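Local coordinates for protein neural-cadherin (Drosophila melanogaster, PDB 3UBH) that mediates calcium-dependent cell adhesion as a cadherin, connecting cells through preferential binding to itself, at residues 103-108 against 141-146; 223-228 against 311-316; 229-234 against 315-320. All coordinates share one frame; numbering follows the deposited sequence.

Contact 1. Residues 103-108 against 141-146; sequences DVNDEP and DTDHNI. With CA (calcium ion), chain C; CA (calcium ion), chain D; CA (calcium ion), chain B.
With its CG set opposite the carbonyl carbon (chi1 -69°), the Asp141 side chain crosses that of Asn105, whose CG lies trans to the backbone N (chi1 -166°), at about a right angle, the carboxylate and amide planes turned 42° apart. Each Asp141 oxygen thus reaches a different calcium ion: OD2 lies 2.3 Å from that of chain C, OD1 2.6 Å from that of chain D. OD1 also accepts a hydrogen bond from Glu107 N at 3.0 Å through its syn lone pair, fixing the carboxylate's rotation; the bond from Asp106 N to OD2 is weak. Segment 103-108 links the first and second cadherin domains of this fragment, and loop 141-146 of the second meets it. Carboxylates suit these places, offsetting the ions' charge. Asp103 OD1 and Val104 O join the chain C ion; Asn105 OD1, 2.4 Å from the chain D ion, is a neutral ligand. Asp106 bridges two ions, OD1 on chain C and OD2 on chain B; Glu107 gives OE2 to chain B and O to chain D. Glu18, Asp64, Glu66, Asp139, Asp190 and Gln201 complete the cluster. Asp103 OD2 accepts a hydrogen bond from Thr142 N at 3.2 Å, nearly end-on to the C-O bond.

Contact 2. Residues 223-228 against 311-316; sequences SYEAEI and TIRVTD. With CA (calcium ion), chain F.
The parallel pairing of the second half of the first strand with the last, which marks the cadherin beta sandwich, an immunoglobulin-like Greek key, is made here by strands 224-228 and 311-315, whose directions differ by 11°. As in any parallel pair, alternate residues of one strand bond to two of the other. Ala226 N gives to Thr311 O at 3.0 Å and Ala226 O takes Arg313 N; Ile228 N then gives to Arg313 O at 2.9 Å, nearly straight in line with that carbonyl, and Ile228 O receives Thr315 N at 3.1 Å. Side chains alternate between two faces. On one, Glu225 runs out fully extended (chi1 -165°) beside Thr311, and its OE2 meets Arg313 NE at 2.9 Å, in the guanidinium plane at its edge though the carboxylate is turned 45° from it, a salt bridge to which NH2 adds a weak second bond. Long charged chains suit this solvent-facing side, where Glu227 also lays OE2 against the Thr315 methyl. The other face is apolar: Ile228 CG1 packs on Ile312 CG2 at 4.1 Å, and the small Ala226 abuts Ile312 CG1. That face looks into the sandwich, where Phe265 of strand 265-267 touches both isoleucines and Ile238 of strand 237-244 touches Ile228. Strand 224-229 is outermost in its sheet, and strand 290-298 borders 305-315 on the far side.

Contact 3. Residues 229-234 against 315-320; sequences PENQKK and TDVNDN. With CA (calcium ion), chain F; CA (calcium ion), chain E; CA (calcium ion), chain G.
Glu230 OE2 is gripped by the calcium ion of chain F at 2.4 Å and by the backbone N of Val317 at 3.0 Å, the N-H reaching it on the anti side, 22° out of the carboxylate plane. CG lies between the backbone N and the carbonyl carbon (chi1 73°), and the chain, extended beyond it, carries the carboxylate to the ions. OE1 binds the chain E ion and is also hydrogen-bonded by Phe282. Asp319 comes from the opposite direction, its carboxylate turned 64° from that of Glu230, and spans the same ions: OD1 lies 2.5 Å from the chain F ion and OD2 2.2 Å from the chain E ion. Acids suit this place, since one carboxylate can serve both ions and help offset their charge. Asp316 OD1 and Val317 O join the chain F site, in the DXNDN sequence typical of cadherin linkers; Asp316 OD2 is hydrogen-bonded by Ser354 N. Asn318 OD1 and Asn320 O bind the chain G ion. Val317 CG2 packs 3.7 Å from Glu230 CG, while CG1 meets Pro229 CB at 4.1 Å and the Asn231 amide. With an alanine at Val317, the Glu230 stem would probably lose its cover and the Asn231 amide be freer to turn. Glu230 N to Thr315 O, at 3.1 Å, continues the pairing past strand 224-229. Beyond strand 305-315 the segment leads to strand 323-324 of the next domain, whose Asp353 shares the chain F ion.

How the contacts relate
Contact 1 comes first along the chain, at the junction of the first and second cadherin domains; contacts 2 and 3 follow in the third domain and at its junction with the fourth. The centres of contacts 1 and 3 are about 48 Å apart, on opposite sides of the chain's centre, whereas contacts 2 and 3 lie about 13 Å apart and share Thr315 and Asp316. There the paired strands run straight into calcium-binding loops, and Val314 CG1 packs 3.7 Å from Glu230 CA. Contacts 1 and 3 are thus corresponding three-calcium junctions, of the kind that usually rigidifies cadherin ectodomains. The calcium sites skip the junction of the second and third domains, consistent with a calcium-free linker there.

Contact 1. Residues 103-108 against 141-146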
loop_
_atom_site.group_PDB
_atom_site.type_symbol
_atom_site.label_atom_id
_atom_site.label_comp_id
_atom_site.label_asym_id
_atom_site.label_seq_id
_atom_site.Cartn_x
_atom_site.Cartn_y
_atom_site.Cartn_z
ATOM N N ASP A 103 -2.710 -30.808 3.304
ATOM C CA ASP A 103 -2.257 -30.042 2.149
ATOM C C ASP A 103 -2.917 -30.491 0.850
ATOM O O ASP A 103 -3.157 -31.675 0.630
ATOM C CB ASP A 103 -0.729 -30.121 2.011
ATOM C CG ASP A 103 -0.166 -29.067 1.063
ATOM O OD1 ASP A 103 -0.820 -28.021 0.836
ATOM O OD2 ASP A 103 0.945 -29.277 0.543
ATOM N N VAL A 104 -3.223 -29.519 0.005
ATOM C CA VAL A 104 -3.624 -29.778 -1.363
ATOM C C VAL A 104 -2.749 -28.880 -2.229
ATOM O O VAL A 104 -2.514 -27.717 -1.884
ATOM C CB VAL A 104 -5.133 -29.443 -1.610
ATOM C CG1 VAL A 104 -5.519 -29.664 -3.075
ATOM C CG2 VAL A 104 -6.031 -30.268 -0.721
ATOM N N ASN A 105 -2.259 -29.424 -3.338
ATOM C CA ASN A 105 -1.550 -28.637 -4.330
ATOM C C ASN A 105 -2.482 -27.622 -5.008
ATOM O O ASN A 105 -3.034 -27.893 -6.071
ATOM C CB ASN A 105 -0.914 -29.565 -5.356
ATOM C CG ASN A 105 0.101 -28.863 -6.220
ATOM O OD1 ASN A 105 -0.066 -27.697 -6.574
ATOM N ND2 ASN A 105 1.169 -29.571 -6.572
ATOM N N ASP A 106 -2.632 -26.447 -4.398
ATOM C CA ASP A 106 -3.680 -25.501 -4.789
ATOM C C ASP A 106 -3.162 -24.110 -5.152
ATOM O O ASP A 106 -3.954 -23.204 -5.462
ATOM C CB ASP A 106 -4.723 -25.389 -3.670
ATOM C CG ASP A 106 -4.168 -24.750 -2.396
ATOM O OD1 ASP A 106 -2.999 -25.000 -2.014
ATOM O OD2 ASP A 106 -4.911 -23.988 -1.754
ATOM N N GLU A 107 -1.840 -23.945 -5.103
ATOM C CA GLU A 107 -1.208 -22.669 -5.406
ATOM C C GLU A 107 -0.278 -22.815 -6.601
ATOM O O GLU A 107 0.521 -23.753 -6.645
ATOM C CB GLU A 107 -0.418 -22.156 -4.205
ATOM C CG GLU A 107 -1.131 -22.235 -2.858
ATOM C CD GLU A 107 -2.385 -21.391 -2.763
ATOM O OE1 GLU A 107 -2.533 -20.414 -3.518
ATOM O OE2 GLU A 107 -3.232 -21.701 -1.907
ATOM N N PRO A 108 -0.370 -21.885 -7.573
ATOM C CA PRO A 108 0.428 -21.956 -8.809
ATOM C C PRO A 108 1.884 -21.593 -8.562
ATOM O O PRO A 108 2.179 -20.877 -7.599
ATOM C CB PRO A 108 -0.206 -20.877 -9.689
ATOM C CG PRO A 108 -0.768 -19.873 -8.714
ATOM C CD PRO A 108 -1.248 -20.695 -7.547
ATOM N N ASP A 141 3.373 -25.051 -2.524
ATOM C CA ASP A 141 2.872 -26.361 -2.076
ATOM C C ASP A 141 3.995 -27.317 -1.706
ATOM O O ASP A 141 5.069 -27.261 -2.283
ATOM C CB ASP A 141 1.985 -27.007 -3.141
ATOM C CG ASP A 141 0.672 -26.286 -3.322
ATOM O OD1 ASP A 141 0.443 -25.733 -4.418
ATOM O OD2 ASP A 141 -0.140 -26.271 -2.373
ATOM N N THR A 142 3.726 -28.205 -0.752
ATOM C CA THR A 142 4.748 -29.098 -0.192
ATOM C C THR A 142 5.357 -30.062 -1.222
ATOM O O THR A 142 6.581 -30.218 -1.288
ATOM C CB THR A 142 4.196 -29.901 1.007
ATOM O OG1 THR A 142 2.993 -30.581 0.621
ATOM C CG2 THR A 142 3.900 -28.975 2.197
ATOM N N ASP A 143 4.496 -30.671 -2.036
ATOM C CA ASP A 143 4.897 -31.686 -3.008
ATOM C C ASP A 143 4.997 -31.190 -4.460
ATOM O O ASP A 143 4.739 -31.955 -5.389
ATOM C CB ASP A 143 3.944 -32.889 -2.929
ATOM C CG ASP A 143 2.565 -32.609 -3.563
ATOM O OD1 ASP A 143 2.000 -33.560 -4.154
ATOM O OD2 ASP A 143 2.038 -31.465 -3.479
ATOM N N HIS A 144 5.385 -29.931 -4.660
ATOM C CA HIS A 144 5.498 -29.354 -6.014
ATOM C C HIS A 144 6.416 -30.127 -6.971
ATOM O O HIS A 144 7.285 -30.893 -6.554
ATOM C CB HIS A 144 5.934 -27.898 -5.940
ATOM C CG HIS A 144 7.283 -27.699 -5.328
ATOM N ND1 HIS A 144 8.455 -28.029 -5.979
ATOM C CD2 HIS A 144 7.650 -27.190 -4.131
ATOM C CE1 HIS A 144 9.484 -27.737 -5.205
ATOM N NE2 HIS A 144 9.022 -27.224 -4.079
ATOM N N ASN A 145 6.226 -29.910 -8.263
ATOM C CA ASN A 145 6.973 -30.643 -9.266
ATOM C C ASN A 145 7.148 -29.745 -10.472
ATOM O O ASN A 145 6.392 -29.817 -11.440
ATOM C CB ASN A 145 6.246 -31.939 -9.630
ATOM C CG ASN A 145 7.045 -32.816 -10.583
ATOM O OD1 ASN A 145 8.185 -32.499 -10.953
ATOM N ND2 ASN A 145 6.452 -33.925 -10.985
ATOM N N ILE A 146 8.155 -28.883 -10.384
ATOM C CA ILE A 146 8.350 -27.802 -11.355
ATOM C C ILE A 146 9.020 -28.297 -12.633
ATOM O O ILE A 146 10.082 -28.906 -12.590
ATOM C CB ILE A 146 9.111 -26.604 -10.744
ATOM C CG1 ILE A 146 8.313 -26.024 -9.569
ATOM C CG2 ILE A 146 9.354 -25.534 -11.796
ATOM C CD1 ILE A 146 9.097 -25.070 -8.685
HETATM CA CA CA C . -1.559 -26.329 -0.579
HETATM CA CA CA D . 1.557 -25.879 -6.734
HETATM CA CA CA B . -3.730 -22.800 -0.002
#

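Contact 2. Residues 223-228 against 311-316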
loop_
_atom_site.group_PDB
_atom_site.type_symbol
_atom_site.label_atom_id
_atom_site.label_comp_id
_atom_site.label_asym_id
_atom_site.label_seq_id
_atom_site.Cartn_x
_atom_site.Cartn_y
_atom_site.Cartn_z
ATOM N N SER A 223 9.848 0.511 -13.500
ATOM C CA SER A 223 9.728 1.928 -13.162
ATOM C C SER A 223 9.821 2.184 -11.667
ATOM O O SER A 223 9.709 1.271 -10.849
ATOM C CB SER A 223 8.437 2.533 -13.720
ATOM O OG SER A 223 7.300 1.913 -13.155
ATOM N N TYR A 224 10.020 3.442 -11.312
ATOM C CA TYR A 224 10.159 3.796 -9.915
ATOM C C TYR A 224 9.196 4.904 -9.527
ATOM O O TYR A 224 8.899 5.777 -10.342
ATOM C CB TYR A 224 11.601 4.200 -9.623
ATOM C CG TYR A 224 12.598 3.079 -9.806
ATOM C CD1 TYR A 224 13.233 2.881 -11.034
ATOM C CD2 TYR A 224 12.906 2.217 -8.752
ATOM C CE1 TYR A 224 14.160 1.853 -11.207
ATOM C CE2 TYR A 224 13.830 1.186 -8.908
ATOM C CZ TYR A 224 14.460 1.011 -10.137
ATOM O OH TYR A 224 15.383 -0.003 -10.310
ATOM N N GLU A 225 8.707 4.836 -8.287
ATOM C CA GLU A 225 7.812 5.838 -7.706
ATOM C C GLU A 225 8.111 6.015 -6.222
ATOM O O GLU A 225 8.597 5.089 -5.570
ATOM C CB GLU A 225 6.338 5.445 -7.898
ATOM C CG GLU A 225 5.341 6.609 -7.641
ATOM C CD GLU A 225 3.919 6.358 -8.186
ATOM O OE1 GLU A 225 3.716 5.327 -8.881
ATOM O OE2 GLU A 225 3.019 7.204 -7.918
ATOM N N ALA A 226 7.804 7.205 -5.697
ATOM C CA ALA A 226 8.005 7.537 -4.291
ATOM C C ALA A 226 7.128 8.715 -3.873
ATOM O O ALA A 226 7.084 9.731 -4.567
ATOM C CB ALA A 226 9.469 7.856 -4.038
ATOM N N GLU A 227 6.441 8.582 -2.740
ATOM C CA GLU A 227 5.623 9.670 -2.205
ATOM C C GLU A 227 6.287 10.224 -0.951
ATOM O O GLU A 227 6.417 9.518 0.047
ATOM C CB GLU A 227 4.202 9.182 -1.903
ATOM C CG GLU A 227 3.228 10.255 -1.387
ATOM C CD GLU A 227 1.814 9.708 -1.125
ATOM O OE1 GLU A 227 1.183 9.143 -2.050
ATOM O OE2 GLU A 227 1.320 9.846 0.013
ATOM N N ILE A 228 6.718 11.481 -1.003
ATOM C CA ILE A 228 7.410 12.100 0.129
ATOM C C ILE A 228 6.684 13.340 0.632
ATOM O O ILE A 228 5.973 13.989 -0.134
ATOM C CB ILE A 228 8.879 12.456 -0.210
ATOM C CG1 ILE A 228 8.952 13.493 -1.343
ATOM C CG2 ILE A 228 9.683 11.186 -0.534
ATOM C CD1 ILE A 228 10.359 14.001 -1.634
ATOM N N THR A 311 8.692 8.719 -10.814
ATOM C CA THR A 311 7.631 9.632 -10.414
ATOM C C THR A 311 7.680 9.877 -8.910
ATOM O O THR A 311 7.756 8.931 -8.128
ATOM C CB THR A 311 6.255 9.086 -10.857
ATOM O OG1 THR A 311 6.278 8.893 -12.275
ATOM C CG2 THR A 311 5.125 10.049 -10.515
ATOM N N ILE A 312 7.656 11.153 -8.524
ATOM C CA ILE A 312 7.642 11.563 -7.116
ATOM C C ILE A 312 6.419 12.448 -6.814
ATOM O O ILE A 312 6.230 13.499 -7.439
ATOM C CB ILE A 312 8.972 12.282 -6.732
ATOM C CG1 ILE A 312 10.110 11.261 -6.635
ATOM C CG2 ILE A 312 8.839 13.022 -5.417
ATOM C CD1 ILE A 312 11.494 11.835 -6.798
ATOM N N ARG A 313 5.584 12.002 -5.876
ATOM C CA ARG A 313 4.437 12.793 -5.412
ATOM C C ARG A 313 4.784 13.438 -4.090
ATOM O O ARG A 313 5.323 12.800 -3.189
ATOM C CB ARG A 313 3.154 11.948 -5.272
ATOM C CG ARG A 313 2.538 11.518 -6.599
ATOM C CD ARG A 313 1.409 10.492 -6.424
ATOM N NE ARG A 313 1.370 9.519 -7.524
ATOM C CZ ARG A 313 0.752 9.713 -8.692
ATOM N NH1 ARG A 313 0.105 10.851 -8.932
ATOM N NH2 ARG A 313 0.778 8.773 -9.624
ATOM N N VAL A 314 4.483 14.719 -3.986
ATOM C CA VAL A 314 4.745 15.466 -2.767
ATOM C C VAL A 314 3.412 15.696 -2.082
ATOM O O VAL A 314 2.421 15.998 -2.744
ATOM C CB VAL A 314 5.447 16.796 -3.066
ATOM C CG1 VAL A 314 5.994 17.391 -1.798
ATOM C CG2 VAL A 314 6.574 16.584 -4.075
ATOM N N THR A 315 3.387 15.524 -0.763
ATOM C CA THR A 315 2.153 15.650 0.019
ATOM C C THR A 315 2.116 16.881 0.913
ATOM O O THR A 315 3.150 17.376 1.362
ATOM C CB THR A 315 1.888 14.402 0.884
ATOM O OG1 THR A 315 3.122 13.950 1.456
ATOM C CG2 THR A 315 1.280 13.279 0.043
ATOM N N ASP A 316 0.902 17.366 1.156
ATOM C CA ASP A 316 0.648 18.523 2.006
ATOM C C ASP A 316 0.882 18.165 3.476
ATOM O O ASP A 316 0.409 17.137 3.962
ATOM C CB ASP A 316 -0.795 19.008 1.766
ATOM C CG ASP A 316 -1.222 20.149 2.695
ATOM O OD1 ASP A 316 -0.407 21.048 3.007
ATOM O OD2 ASP A 316 -2.404 20.159 3.098
HETATM CA CA CA F . 0.993 22.652 3.552
#

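Contact 3. Residues 229-234 against 315-320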
loop_
_atom_site.group_PDB
_atom_site.type_symbol
_atom_site.label_atom_id
_atom_site.label_comp_id
_atom_site.label_asym_id
_atom_site.label_seq_id
_atom_site.Cartn_x
_atom_site.Cartn_y
_atom_site.Cartn_z
ATOM N N PRO A 229 6.840 13.669 1.928
ATOM C CA PRO A 229 6.191 14.878 2.431
ATOM C C PRO A 229 6.961 16.155 2.097
ATOM O O PRO A 229 8.193 16.142 2.044
ATOM C CB PRO A 229 6.154 14.650 3.944
ATOM C CG PRO A 229 7.327 13.792 4.228
ATOM C CD PRO A 229 7.575 12.953 2.990
ATOM N N GLU A 230 6.219 17.245 1.895
ATOM C CA GLU A 230 6.771 18.572 1.585
ATOM C C GLU A 230 7.794 19.112 2.590
ATOM O O GLU A 230 8.546 20.039 2.283
ATOM C CB GLU A 230 5.633 19.598 1.410
ATOM C CG GLU A 230 4.940 20.030 2.708
ATOM C CD GLU A 230 4.110 21.305 2.570
ATOM O OE1 GLU A 230 4.493 22.202 1.789
ATOM O OE2 GLU A 230 3.073 21.424 3.261
ATOM N N ASN A 231 7.818 18.542 3.786
ATOM C CA ASN A 231 8.653 19.072 4.848
ATOM C C ASN A 231 9.910 18.251 5.086
ATOM O O ASN A 231 10.603 18.444 6.089
ATOM C CB ASN A 231 7.852 19.176 6.149
ATOM C CG ASN A 231 7.495 17.813 6.735
ATOM O OD1 ASN A 231 7.525 16.783 6.049
ATOM N ND2 ASN A 231 7.150 17.807 8.013
ATOM N N GLN A 232 10.210 17.336 4.176
ATOM C CA GLN A 232 11.291 16.414 4.448
ATOM C C GLN A 232 12.662 17.001 4.075
ATOM O O GLN A 232 12.804 17.622 3.024
ATOM C CB GLN A 232 10.981 15.051 3.846
ATOM C CG GLN A 232 11.727 14.632 2.621
ATOM C CD GLN A 232 11.833 13.142 2.605
ATOM O OE1 GLN A 232 10.862 12.440 2.905
ATOM N NE2 GLN A 232 13.013 12.639 2.309
ATOM N N LYS A 233 13.645 16.819 4.959
ATOM C CA LYS A 233 14.888 17.611 4.940
ATOM C C LYS A 233 15.772 17.381 3.716
ATOM O O LYS A 233 15.747 16.309 3.116
ATOM C CB LYS A 233 15.693 17.409 6.237
ATOM N N LYS A 234 16.535 18.413 3.352
ATOM C CA LYS A 234 17.478 18.369 2.225
ATOM C C LYS A 234 18.571 17.327 2.437
ATOM O O LYS A 234 18.916 17.002 3.575
ATOM C CB LYS A 234 18.141 19.741 2.034
ATOM C CG LYS A 234 17.554 20.622 0.924
ATOM C CD LYS A 234 18.137 22.055 0.949
ATOM C CE LYS A 234 19.657 22.087 0.729
ATOM N NZ LYS A 234 20.157 23.451 0.423
ATOM N N THR A 315 3.387 15.524 -0.763
ATOM C CA THR A 315 2.153 15.650 0.019
ATOM C C THR A 315 2.116 16.881 0.913
ATOM O O THR A 315 3.150 17.376 1.362
ATOM C CB THR A 315 1.888 14.402 0.884
ATOM O OG1 THR A 315 3.122 13.950 1.456
ATOM C CG2 THR A 315 1.280 13.279 0.043
ATOM N N ASP A 316 0.902 17.366 1.156
ATOM C CA ASP A 316 0.648 18.523 2.006
ATOM C C ASP A 316 0.882 18.165 3.476
ATOM O O ASP A 316 0.409 17.137 3.962
ATOM C CB ASP A 316 -0.795 19.008 1.766
ATOM C CG ASP A 316 -1.222 20.149 2.695
ATOM O OD1 ASP A 316 -0.407 21.048 3.007
ATOM O OD2 ASP A 316 -2.404 20.159 3.098
ATOM N N VAL A 317 1.645 19.000 4.171
ATOM C CA VAL A 317 1.670 18.953 5.629
ATOM C C VAL A 317 1.066 20.247 6.156
ATOM O O VAL A 317 1.070 21.271 5.466
ATOM C CB VAL A 317 3.093 18.707 6.232
ATOM C CG1 VAL A 317 3.793 17.556 5.508
ATOM C CG2 VAL A 317 3.948 19.986 6.233
ATOM N N ASN A 318 0.535 20.193 7.370
ATOM C CA ASN A 318 -0.097 21.351 7.972
ATOM C C ASN A 318 0.960 22.329 8.471
ATOM O O ASN A 318 1.143 22.496 9.678
ATOM C CB ASN A 318 -1.033 20.919 9.107
ATOM C CG ASN A 318 -1.870 22.063 9.644
ATOM O OD1 ASN A 318 -2.452 22.838 8.880
ATOM N ND2 ASN A 318 -1.938 22.177 10.967
ATOM N N ASP A 319 1.664 22.965 7.538
ATOM C CA ASP A 319 2.695 23.947 7.899
ATOM C C ASP A 319 2.171 25.387 7.958
ATOM O O ASP A 319 2.926 26.316 8.246
ATOM C CB ASP A 319 3.963 23.833 7.015
ATOM C CG ASP A 319 3.664 23.814 5.520
ATOM O OD1 ASP A 319 2.488 23.907 5.118
ATOM O OD2 ASP A 319 4.622 23.697 4.721
ATOM N N ASN A 320 0.880 25.573 7.712
ATOM C CA ASN A 320 0.315 26.919 7.745
ATOM C C ASN A 320 -0.782 27.126 8.778
ATOM O O ASN A 320 -1.672 26.286 8.930
ATOM C CB ASN A 320 -0.153 27.334 6.351
ATOM C CG ASN A 320 0.998 27.738 5.461
ATOM O OD1 ASN A 320 1.550 28.832 5.599
ATOM N ND2 ASN A 320 1.373 26.854 4.543
HETATM CA CA CA F . 0.993 22.652 3.552
HETATM CA CA CA E . 4.586 24.597 2.739
HETATM CA CA CA G . -3.353 24.862 8.194
#